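Aromatic-amino-acid transaminase TyrB (Burkholderia cenocepacia K56-2Valvano, PDB 4WD2) probably catalyses the pyridoxal-phosphate-dependent transfer of amino groups between aromatic amino acids and 2-oxo acids, as a class I/II aminotransferase. Local coordinates at residues A[22-26]-A[38-42]; A[355-361]-A[380-386]. All blocks are in the same frame, centred on the assembly; numbering follows the deposited sequence.

Contact 1 (A[22-26]-A[38-42])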
ATOM      1  N   LEU A  22     -22.975  -3.532   1.786  1.00 41.21           N
ATOM      2  CA  LEU A  22     -23.181  -3.289   0.361  1.00 39.41           C
ATOM      3  C   LEU A  22     -24.613  -3.634  -0.033  1.00 38.29           C
ATOM      4  O   LEU A  22     -25.275  -2.872  -0.739  1.00 38.68           O
ATOM      5  CB  LEU A  22     -22.191  -4.103  -0.481  1.00 39.79           C
ATOM      6  N   THR A  23     -25.079  -4.788   0.436  1.00 36.70           N
ATOM      7  CA  THR A  23     -26.455  -5.218   0.220  1.00 35.90           C
ATOM      8  C   THR A  23     -27.431  -4.209   0.816  1.00 33.12           C
ATOM      9  O   THR A  23     -28.457  -3.876   0.213  1.00 31.59           O
ATOM     10  CB  THR A  23     -26.711  -6.610   0.842  1.00 38.11           C
ATOM     11  OG1 THR A  23     -25.893  -7.590   0.188  1.00 39.81           O
ATOM     12  CG2 THR A  23     -28.175  -7.006   0.703  1.00 38.62           C
ATOM     13  N   LEU A  24     -27.098  -3.721   2.007  1.00 31.59           N
ATOM     14  CA  LEU A  24     -27.943  -2.761   2.701  1.00 30.20           C
ATOM     15  C   LEU A  24     -28.046  -1.470   1.903  1.00 31.10           C
ATOM     16  O   LEU A  24     -29.128  -0.901   1.758  1.00 31.51           O
ATOM     17  CB  LEU A  24     -27.397  -2.473   4.101  1.00 28.03           C
ATOM     18  CG  LEU A  24     -28.187  -1.489   4.969  1.00 25.43           C
ATOM     19  CD1 LEU A  24     -29.481  -2.123   5.467  1.00 24.80           C
ATOM     20  CD2 LEU A  24     -27.336  -1.000   6.126  1.00 24.53           C
ATOM     21  N   ASN A  25     -26.915  -1.014   1.377  1.00 30.98           N
ATOM     22  CA  ASN A  25     -26.903   0.233   0.633  1.00 31.36           C
ATOM     23  C   ASN A  25     -27.585   0.087  -0.722  1.00 32.08           C
ATOM     24  O   ASN A  25     -28.125   1.055  -1.246  1.00 32.70           O
ATOM     25  CB  ASN A  25     -25.471   0.743   0.473  1.00 31.44           C
ATOM     26  CG  ASN A  25     -25.042   1.631   1.628  1.00 31.08           C
ATOM     27  OD1 ASN A  25     -25.073   2.860   1.525  1.00 30.62           O
ATOM     28  ND2 ASN A  25     -24.654   1.015   2.741  1.00 30.56           N
ATOM     29  N   GLU A  26     -27.580  -1.123  -1.273  1.00 32.51           N
ATOM     30  CA  GLU A  26     -28.306  -1.398  -2.512  1.00 33.21           C
ATOM     31  C   GLU A  26     -29.809  -1.298  -2.279  1.00 32.97           C
ATOM     32  O   GLU A  26     -30.560  -0.862  -3.154  1.00 31.99           O
ATOM     33  CB  GLU A  26     -27.949  -2.781  -3.065  1.00 33.87           C
ATOM     34  N   ASN A  38     -29.917   7.671   5.201  1.00 13.95           N
ATOM     35  CA  ASN A  38     -28.848   6.683   5.319  1.00 16.02           C
ATOM     36  C   ASN A  38     -27.814   7.117   6.343  1.00 15.64           C
ATOM     37  O   ASN A  38     -27.173   8.155   6.185  1.00 16.04           O
ATOM     38  CB  ASN A  38     -28.175   6.445   3.962  1.00 16.39           C
ATOM     39  CG  ASN A  38     -27.298   5.208   3.948  1.00 15.53           C
ATOM     40  OD1 ASN A  38     -27.253   4.454   4.915  1.00 15.38           O
ATOM     41  ND2 ASN A  38     -26.614   4.980   2.834  1.00 15.70           N
ATOM     42  N   LEU A  39     -27.664   6.328   7.400  1.00 13.82           N
ATOM     43  CA  LEU A  39     -26.675   6.615   8.428  1.00 13.11           C
ATOM     44  C   LEU A  39     -25.766   5.405   8.593  1.00 15.16           C
ATOM     45  O   LEU A  39     -25.175   5.197   9.650  1.00 15.00           O
ATOM     46  CB  LEU A  39     -27.356   6.971   9.759  1.00 13.06           C
ATOM     47  CG  LEU A  39     -28.428   8.067   9.742  1.00 13.15           C
ATOM     48  CD1 LEU A  39     -29.163   8.111  11.062  1.00 13.14           C
ATOM     49  CD2 LEU A  39     -27.838   9.437   9.417  1.00 12.94           C
ATOM     50  N   SER A  40     -25.662   4.608   7.534  1.00 15.41           N
ATOM     51  CA  SER A  40     -24.891   3.372   7.577  1.00 15.28           C
ATOM     52  C   SER A  40     -23.459   3.559   7.080  1.00 16.29           C
ATOM     53  O   SER A  40     -22.587   2.751   7.392  1.00 18.95           O
ATOM     54  CB  SER A  40     -25.581   2.282   6.754  1.00 14.62           C
ATOM     55  OG  SER A  40     -25.508   2.578   5.371  1.00 13.62           O
ATOM     56  N   ILE A  41     -23.209   4.616   6.311  1.00 16.47           N
ATOM     57  CA  ILE A  41     -21.866   4.856   5.781  1.00 15.74           C
ATOM     58  C   ILE A  41     -21.013   5.641   6.786  1.00 16.22           C
ATOM     59  O   ILE A  41     -21.319   6.787   7.131  1.00 13.51           O
ATOM     60  CB  ILE A  41     -21.922   5.594   4.432  1.00 14.15           C
ATOM     61  CG1 ILE A  41     -22.785   4.794   3.451  1.00 16.23           C
ATOM     62  CG2 ILE A  41     -20.516   5.787   3.864  1.00 13.50           C
ATOM     63  CD1 ILE A  41     -23.194   5.557   2.209  1.00 16.66           C
ATOM     64  N   GLY A  42     -19.942   5.005   7.253  1.00 16.22           N
ATOM     65  CA  GLY A  42     -19.142   5.541   8.339  1.00 15.64           C
ATOM     66  C   GLY A  42     -18.031   6.473   7.898  1.00 15.18           C
ATOM     67  O   GLY A  42     -16.849   6.175   8.078  1.00 15.63           O
TER
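Asn25, on helix 20-30, reaches across to Asn38 and Ser40 with both ends of its amide. Asn38 ND2 donates to Asn25 OD1 over 2.9 Å, with an N-H...O angle of 147°. The two amide planes are turned 54° against each other. The bond runs nearly within the Asn38 plane, yet its donor sits above the Asn25 carbonyl plane. The other end of the Asn25 amide, ND2, makes a weak bond to Ser40 OG at 3.2 Å and also donates to Ile21 O, one turn back in the helix.

Asn38 OD1 accepts from Ser40 N at 3.1 Å, closing an Asx turn, and from Ser40 OG at 2.6 Å, the hydroxyl lying in the carbonyl plane on a lone pair. With chi1 at 70°, Ser40 OG is tucked between its backbone N and carbonyl carbon, where it can meet both asparagines. Leu24 CD2 makes an apolar contact with Ser40 CB at 3.8 Å, while the Ile41 CD1 methyl lies alongside the polar Asn25 OD1 (3.4 Å).

The contact fastens the N-terminal helix 20-30 to the turn after strand 37-38, which pairs in parallel with strand 375-376; Leu24 and Asn38 also touch Tyr376. Since Asn38 uses its oxygen within the loop, its NH2 is the end turned to the helix; this donor, together with Ile21 O as acceptor for Asn25 ND2, supports the assigned orientation of the Asn25 amide.

Contact 2 (A[355-361]-A[380-386])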
ATOM      1  N   MET A 355     -17.687  10.054  15.264  1.00 12.97           N
ATOM      2  CA  MET A 355     -18.671   9.903  14.199  1.00 13.61           C
ATOM      3  C   MET A 355     -19.728   8.846  14.475  1.00 12.37           C
ATOM      4  O   MET A 355     -20.724   8.780  13.763  1.00 14.04           O
ATOM      5  CB  MET A 355     -17.979   9.585  12.880  1.00 14.82           C
ATOM      6  CG  MET A 355     -17.312  10.792  12.266  1.00 16.63           C
ATOM      7  SD  MET A 355     -16.587  10.367  10.696  1.00 28.72           S
ATOM      8  CE  MET A 355     -15.062  11.293  10.805  1.00 28.13           C
ATOM      9  N   PHE A 356     -19.532   8.024  15.497  1.00 10.33           N
ATOM     10  CA  PHE A 356     -20.457   6.914  15.704  1.00  9.56           C
ATOM     11  C   PHE A 356     -21.154   6.938  17.038  1.00 13.24           C
ATOM     12  O   PHE A 356     -20.635   7.461  18.020  1.00  9.61           O
ATOM     13  CB  PHE A 356     -19.726   5.583  15.554  1.00 11.28           C
ATOM     14  CG  PHE A 356     -19.021   5.439  14.243  1.00 13.75           C
ATOM     15  CD1 PHE A 356     -19.739   5.221  13.081  1.00 14.70           C
ATOM     16  CD2 PHE A 356     -17.642   5.545  14.168  1.00 14.74           C
ATOM     17  CE1 PHE A 356     -19.095   5.099  11.864  1.00 15.53           C
ATOM     18  CE2 PHE A 356     -16.993   5.430  12.961  1.00 15.66           C
ATOM     19  CZ  PHE A 356     -17.721   5.204  11.801  1.00 16.48           C
ATOM     20  N   THR A 357     -22.344   6.356  17.059  1.00 13.72           N
ATOM     21  CA  THR A 357     -23.054   6.113  18.300  1.00 12.81           C
ATOM     22  C   THR A 357     -23.665   4.718  18.257  1.00 12.10           C
ATOM     23  O   THR A 357     -24.179   4.277  17.221  1.00 12.14           O
ATOM     24  CB  THR A 357     -24.131   7.200  18.564  1.00 10.43           C
ATOM     25  OG1 THR A 357     -23.671   8.075  19.604  1.00 11.07           O
ATOM     26  CG2 THR A 357     -25.471   6.584  18.997  1.00  9.45           C
ATOM     27  N   TYR A 358     -23.534   4.002  19.369  1.00 11.58           N
ATOM     28  CA  TYR A 358     -24.242   2.745  19.564  1.00 11.43           C
ATOM     29  C   TYR A 358     -25.609   3.073  20.137  1.00 11.01           C
ATOM     30  O   TYR A 358     -25.716   3.406  21.316  1.00 11.34           O
ATOM     31  CB  TYR A 358     -23.466   1.815  20.504  1.00 11.44           C
ATOM     32  CG  TYR A 358     -22.940   0.569  19.825  1.00 12.38           C
ATOM     33  CD1 TYR A 358     -22.531   0.600  18.498  1.00 12.99           C
ATOM     34  CD2 TYR A 358     -22.873  -0.639  20.505  1.00 12.22           C
ATOM     35  CE1 TYR A 358     -22.060  -0.535  17.870  1.00 12.92           C
ATOM     36  CE2 TYR A 358     -22.401  -1.780  19.887  1.00 12.04           C
ATOM     37  CZ  TYR A 358     -22.003  -1.722  18.567  1.00 12.99           C
ATOM     38  OH  TYR A 358     -21.535  -2.851  17.946  1.00 14.00           O
ATOM     39  N   THR A 359     -26.646   3.000  19.303  1.00 11.10           N
ATOM     40  CA  THR A 359     -27.982   3.438  19.706  1.00 10.76           C
ATOM     41  C   THR A 359     -28.594   2.524  20.757  1.00 12.80           C
ATOM     42  O   THR A 359     -29.500   2.925  21.484  1.00 11.67           O
ATOM     43  CB  THR A 359     -28.958   3.514  18.506  1.00 11.02           C
ATOM     44  OG1 THR A 359     -29.084   2.222  17.899  1.00 11.40           O
ATOM     45  CG2 THR A 359     -28.468   4.519  17.467  1.00  9.98           C
ATOM     46  N   GLY A 360     -28.113   1.290  20.822  1.00 15.13           N
ATOM     47  CA  GLY A 360     -28.691   0.319  21.728  1.00 16.54           C
ATOM     48  C   GLY A 360     -29.997  -0.259  21.214  1.00 17.03           C
ATOM     49  O   GLY A 360     -30.663  -1.014  21.921  1.00 17.12           O
ATOM     50  N   LEU A 361     -30.373   0.099  19.988  1.00 15.35           N
ATOM     51  CA  LEU A 361     -31.564  -0.466  19.358  1.00 15.13           C
ATOM     52  C   LEU A 361     -31.340  -1.950  19.076  1.00 14.52           C
ATOM     53  O   LEU A 361     -30.240  -2.337  18.682  1.00 13.35           O
ATOM     54  CB  LEU A 361     -31.908   0.277  18.060  1.00 14.27           C
ATOM     55  CG  LEU A 361     -32.935   1.418  18.135  1.00 16.73           C
ATOM     56  CD1 LEU A 361     -32.467   2.557  19.019  1.00 16.88           C
ATOM     57  CD2 LEU A 361     -33.272   1.934  16.742  1.00 18.04           C
ATOM     58  N   SER A 380     -26.037  -3.792  14.145  1.00 15.48           N
ATOM     59  CA  SER A 380     -25.498  -3.656  15.497  1.00 14.70           C
ATOM     60  C   SER A 380     -26.097  -2.480  16.267  1.00 14.40           C
ATOM     61  O   SER A 380     -25.925  -2.372  17.485  1.00 13.69           O
ATOM     62  CB  SER A 380     -23.986  -3.483  15.446  1.00 13.92           C
ATOM     63  OG  SER A 380     -23.677  -2.215  14.904  1.00 12.62           O
ATOM     64  N   GLY A 381     -26.777  -1.592  15.550  1.00 14.05           N
ATOM     65  CA  GLY A 381     -27.332  -0.397  16.156  1.00 13.21           C
ATOM     66  C   GLY A 381     -26.382   0.775  16.018  1.00 12.86           C
ATOM     67  O   GLY A 381     -26.616   1.843  16.588  1.00 12.48           O
ATOM     68  N   ARG A 382     -25.300   0.584  15.264  1.00 11.99           N
ATOM     69  CA  ARG A 382     -24.363   1.675  15.035  1.00 11.32           C
ATOM     70  C   ARG A 382     -24.971   2.712  14.096  1.00 11.36           C
ATOM     71  O   ARG A 382     -25.404   2.381  12.991  1.00  9.04           O
ATOM     72  CB  ARG A 382     -23.043   1.169  14.448  1.00 11.46           C
ATOM     73  CG  ARG A 382     -21.965   2.242  14.365  1.00 10.48           C
ATOM     74  CD  ARG A 382     -20.872   1.882  13.357  1.00 11.41           C
ATOM     75  NE  ARG A 382     -21.264   2.185  11.986  1.00 13.34           N
ATOM     76  CZ  ARG A 382     -20.486   1.992  10.923  1.00 14.90           C
ATOM     77  NH1 ARG A 382     -19.267   1.492  11.068  1.00 15.30           N
ATOM     78  NH2 ARG A 382     -20.931   2.304   9.714  1.00 14.39           N
ATOM     79  N   MET A 383     -24.987   3.971  14.527  1.00 12.08           N
ATOM     80  CA  MET A 383     -25.352   5.048  13.621  1.00 12.81           C
ATOM     81  C   MET A 383     -24.137   5.945  13.383  1.00 11.68           C
ATOM     82  O   MET A 383     -23.336   6.177  14.291  1.00 11.03           O
ATOM     83  CB  MET A 383     -26.551   5.857  14.153  1.00 14.33           C
ATOM     84  CG  MET A 383     -26.253   6.949  15.170  1.00 17.70           C
ATOM     85  SD  MET A 383     -27.454   8.331  15.132  1.00 20.71           S
ATOM     86  CE  MET A 383     -28.950   7.483  14.674  1.00 16.12           C
ATOM     87  N   CYS A 384     -23.975   6.408  12.147  1.00 10.41           N
ATOM     88  CA  CYS A 384     -22.984   7.431  11.870  1.00 10.81           C
ATOM     89  C   CYS A 384     -23.613   8.800  12.074  1.00 10.76           C
ATOM     90  O   CYS A 384     -24.393   9.262  11.240  1.00  9.54           O
ATOM     91  CB  CYS A 384     -22.431   7.317  10.450  1.00 11.68           C
ATOM     92  SG  CYS A 384     -21.146   8.552  10.137  1.00 15.34           S
ATOM     93  N   VAL A 385     -23.265   9.438  13.189  1.00 12.61           N
ATOM     94  CA  VAL A 385     -23.791  10.752  13.539  1.00 12.99           C
ATOM     95  C   VAL A 385     -23.462  11.799  12.469  1.00 13.06           C
ATOM     96  O   VAL A 385     -24.223  12.743  12.263  1.00 12.98           O
ATOM     97  CB  VAL A 385     -23.240  11.215  14.905  1.00 13.41           C
ATOM     98  CG1 VAL A 385     -23.936  12.486  15.370  1.00 14.28           C
ATOM     99  CG2 VAL A 385     -23.410  10.111  15.937  1.00 12.79           C
ATOM    100  N   ALA A 386     -22.338  11.625  11.778  1.00 11.76           N
ATOM    101  CA  ALA A 386     -21.938  12.566  10.732  1.00 11.87           C
ATOM    102  C   ALA A 386     -22.908  12.548   9.544  1.00 12.51           C
ATOM    103  O   ALA A 386     -22.917  13.472   8.726  1.00 14.94           O
ATOM    104  CB  ALA A 386     -20.521  12.264  10.265  1.00 12.33           C
TER
HETATM  105  O   HOH W   1     -26.126  -0.087  19.447  1.00 15.97           O
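Strands 356-358 and 382-384 run antiparallel, their axes 4.7 Å apart at closest approach and their directions 155° apart. Thr357 and Met383 form the hydrogen-bonded pair, with Thr357 N to Met383 O at 2.9 Å and Met383 N to Thr357 O at 2.8 Å. Phe356-Cys384 and Tyr358-Arg382 are the flanking non-hydrogen-bonded pairs. Beyond Tyr358, Gly381 O accepts from both Thr359 N and Thr359 OG1, the hydroxyl at 2.8 Å lying in the carbonyl plane on a lone pair.

On the face bearing Phe356, the Arg382 chain bends at chi3 (81°) and brings its guanidinium against the ring. Phe356 CE1 stands over the centre of the guanidinium, 3.5 Å from Arg382 CZ, with the planes 30° apart. Braced by the ring, this arginine probably binds the substrate alpha-carboxylate, as its counterpart does in aspartate aminotransferase. Farther along, Tyr358 OH reaches Ser380 CB at 3.6 Å. On the opposite face Thr357 and Met383 lie side by side, CG2 to CG 3.9 Å, and Thr357 OG1 bonds to Gln352 and Arg330.

This two-stranded sheet is sandwiched by its surroundings: Met383 packs on helices 309-338 and 393-405, Val385 on helix 309-338, while Phe356 touches Asn191 and Tyr222, and Arg382 touches Pro192.

How the contacts relate
Contacts 1 and 2 have centres 13 Å apart and meet through segment 38-42, which lies between helix 20-30 and strand 382-384. Leu39 O and Cys384 N, 3.0 Å apart, probably share a hydrogen bond that ties the loop of contact 1 to the strand of contact 2. Next to it Ser40 O approaches Arg382 NH2 at 2.9 Å, and Gly42 CA packs on Phe356 CE1 at 3.6 Å, which brings the loop to the arginine that probably binds the substrate carboxylate, as in relatives. Lys254 carries the pyridoxal phosphate as its aldimine. A glycerol, probably from the crystallisation liquor, hydrogen-bonds Asn38 O and lies about 4 Å from the Ile41 side chain.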